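PDB 2I3D: hypothetical protein Atu1826 from Agrobacterium tumefaciens, which is of unknown function but is probably an alpha/beta hydrolase, related in sequence to the S15 family of X-Pro dipeptidyl-peptidases. Local coordinates for residues B[127-132]-B[212-217]. Numbering follows the deposited sequence.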
loop_
_atom_site.group_PDB
_atom_site.type_symbol
_atom_site.label_atom_id
_atom_site.label_comp_id
_atom_site.label_asym_id
_atom_site.label_seq_id
_atom_site.Cartn_x
_atom_site.Cartn_y
_atom_site.Cartn_z
ATOM N N ALA B 127 -0.402 16.380 5.217
ATOM C CA ALA B 127 0.057 15.683 4.014
ATOM C C ALA B 127 -0.997 14.641 3.711
ATOM O O ALA B 127 -1.361 13.865 4.615
ATOM C CB ALA B 127 1.405 15.029 4.258
ATOM N N GLY B 128 -1.516 14.621 2.486
ATOM C CA GLY B 128 -2.587 13.687 2.125
ATOM C C GLY B 128 -2.313 13.004 0.792
ATOM O O GLY B 128 -1.725 13.610 -0.089
ATOM N N TYR B 129 -2.760 11.760 0.642
ATOM C CA TYR B 129 -2.547 11.008 -0.598
ATOM C C TYR B 129 -3.895 10.627 -1.192
ATOM O O TYR B 129 -4.742 10.028 -0.516
ATOM C CB TYR B 129 -1.671 9.781 -0.231
ATOM C CG TYR B 129 -1.521 8.769 -1.329
ATOM C CD1 TYR B 129 -1.521 9.148 -2.675
ATOM C CD2 TYR B 129 -1.370 7.412 -1.010
ATOM C CE1 TYR B 129 -1.409 8.148 -3.720
ATOM C CE2 TYR B 129 -1.270 6.440 -2.012
ATOM C CZ TYR B 129 -1.294 6.808 -3.335
ATOM O OH TYR B 129 -1.148 5.787 -4.243
ATOM N N SER B 130 -4.116 11.019 -2.449
ATOM C CA SER B 130 -5.312 10.712 -3.175
ATOM C C SER B 130 -6.539 11.371 -2.500
ATOM O O SER B 130 -6.533 12.592 -2.293
ATOM C CB SER B 130 -5.448 9.193 -3.364
ATOM O OG SER B 130 -6.377 8.867 -4.392
ATOM N N PHE B 131 -7.571 10.585 -2.142
ATOM C CA PHE B 131 -8.709 11.156 -1.389
ATOM C C PHE B 131 -8.206 11.943 -0.146
ATOM O O PHE B 131 -8.743 13.000 0.202
ATOM C CB PHE B 131 -9.638 10.013 -0.996
ATOM C CG PHE B 131 -10.755 10.391 -0.031
ATOM C CD1 PHE B 131 -11.996 10.767 -0.508
ATOM C CD2 PHE B 131 -10.588 10.198 1.333
ATOM C CE1 PHE B 131 -13.032 11.027 0.391
ATOM C CE2 PHE B 131 -11.617 10.450 2.242
ATOM C CZ PHE B 131 -12.821 10.873 1.769
ATOM N N GLY B 132 -7.169 11.421 0.526
ATOM C CA GLY B 132 -6.567 12.107 1.656
ATOM C C GLY B 132 -6.072 13.522 1.328
ATOM O O GLY B 132 -6.097 14.375 2.207
ATOM N N HIS B 212 -1.163 6.260 -10.457
ATOM C CA HIS B 212 -1.807 6.810 -9.255
ATOM C C HIS B 212 -1.209 6.242 -7.974
ATOM O O HIS B 212 -1.313 6.834 -6.914
ATOM C CB HIS B 212 -3.318 6.555 -9.271
ATOM C CG HIS B 212 -4.083 7.416 -8.310
ATOM N ND1 HIS B 212 -4.193 8.788 -8.477
ATOM C CD2 HIS B 212 -4.788 7.114 -7.201
ATOM C CE1 HIS B 212 -4.904 9.294 -7.481
ATOM N NE2 HIS B 212 -5.301 8.294 -6.707
ATOM N N PHE B 213 -0.608 5.063 -8.093
ATOM C CA PHE B 213 -0.042 4.312 -6.954
ATOM C C PHE B 213 1.479 4.438 -6.874
ATOM O O PHE B 213 2.092 3.903 -5.949
ATOM C CB PHE B 213 -0.488 2.878 -7.094
ATOM C CG PHE B 213 -1.948 2.787 -7.420
ATOM C CD1 PHE B 213 -2.879 3.119 -6.456
ATOM C CD2 PHE B 213 -2.355 2.559 -8.717
ATOM C CE1 PHE B 213 -4.257 3.117 -6.751
ATOM C CE2 PHE B 213 -3.720 2.559 -9.049
ATOM C CZ PHE B 213 -4.678 2.839 -8.056
ATOM N N PHE B 214 2.054 5.292 -7.739
ATOM C CA PHE B 214 3.517 5.458 -7.813
ATOM C C PHE B 214 4.199 4.085 -7.835
ATOM O O PHE B 214 5.283 3.916 -7.255
ATOM C CB PHE B 214 4.015 6.342 -6.675
ATOM C CG PHE B 214 3.472 7.721 -6.762
ATOM C CD1 PHE B 214 4.181 8.712 -7.456
ATOM C CD2 PHE B 214 2.203 8.008 -6.244
ATOM C CE1 PHE B 214 3.641 10.048 -7.591
ATOM C CE2 PHE B 214 1.664 9.282 -6.370
ATOM C CZ PHE B 214 2.361 10.301 -7.055
ATOM N N ASN B 215 3.605 3.121 -8.550
ATOM C CA ASN B 215 4.235 1.801 -8.571
ATOM C C ASN B 215 5.624 1.899 -9.211
ATOM O O ASN B 215 5.768 2.364 -10.333
ATOM C CB ASN B 215 3.389 0.778 -9.336
ATOM C CG ASN B 215 2.119 0.406 -8.597
ATOM O OD1 ASN B 215 2.096 0.222 -7.346
ATOM N ND2 ASN B 215 1.053 0.281 -9.347
ATOM N N GLY B 216 6.628 1.409 -8.482
ATOM C CA GLY B 216 8.019 1.441 -8.945
ATOM C C GLY B 216 8.623 2.827 -8.842
ATOM O O GLY B 216 9.776 3.045 -9.279
ATOM N N LYS B 217 7.874 3.762 -8.236
ATOM C CA LYS B 217 8.327 5.150 -8.122
ATOM C C LYS B 217 8.208 5.723 -6.718
ATOM O O LYS B 217 8.308 6.953 -6.532
ATOM C CB LYS B 217 7.570 6.056 -9.131
ATOM C CG LYS B 217 7.739 5.647 -10.605
ATOM C CD LYS B 217 9.141 5.923 -11.092
ATOM C CE LYS B 217 9.252 5.457 -12.538
ATOM N NZ LYS B 217 10.590 5.751 -13.069
#
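S130 meets H212 through a short hydrogen bond, OG to NE2 at 2.6 Å, with the hydroxyl lying at the edge of the imidazole and near its plane. The serine's first torsion (chi1 -163°) sets OG opposite its own backbone N and carries it to the ring. The other ring nitrogen, ND1, is hydrogen-bonded to D179 OD2, which together with S130 OG fixes the rotation of the ring. The arrangement is consistent with the Ser-His-Asp triad of alpha/beta hydrolases, and G128, S130 and G132 fit the GxSxG pattern of a probable nucleophile elbow; S130 sits there with a positive phi of 64°, in the sharp turn from strand to helix.

Y129 makes the second link. Its OH donates to H212 O at 2.9 Å, approaching 17° from the carbonyl plane, and thereby ties down the backbone of the histidine itself. The same hydroxyl lies 3.3 Å from F213 CA. Beside the hydroxyl, Y129 CE1 packs at 4.2 Å against F214 CE2, at the edge of the phenylalanine ring. F213 turns one face to H212 CB, which stands 4.0 Å above the ring centre.

The turn at S130 joins strand 124-129, inside the parallel part of the sheet, to helix 131-142, while H212 comes from the loop between strand 202-207 and helix 218-233. Y129 and F214 both pack on I67 of helix 66-77 and I152 of strand 146-152, and F213 reaches N64 of the second subunit.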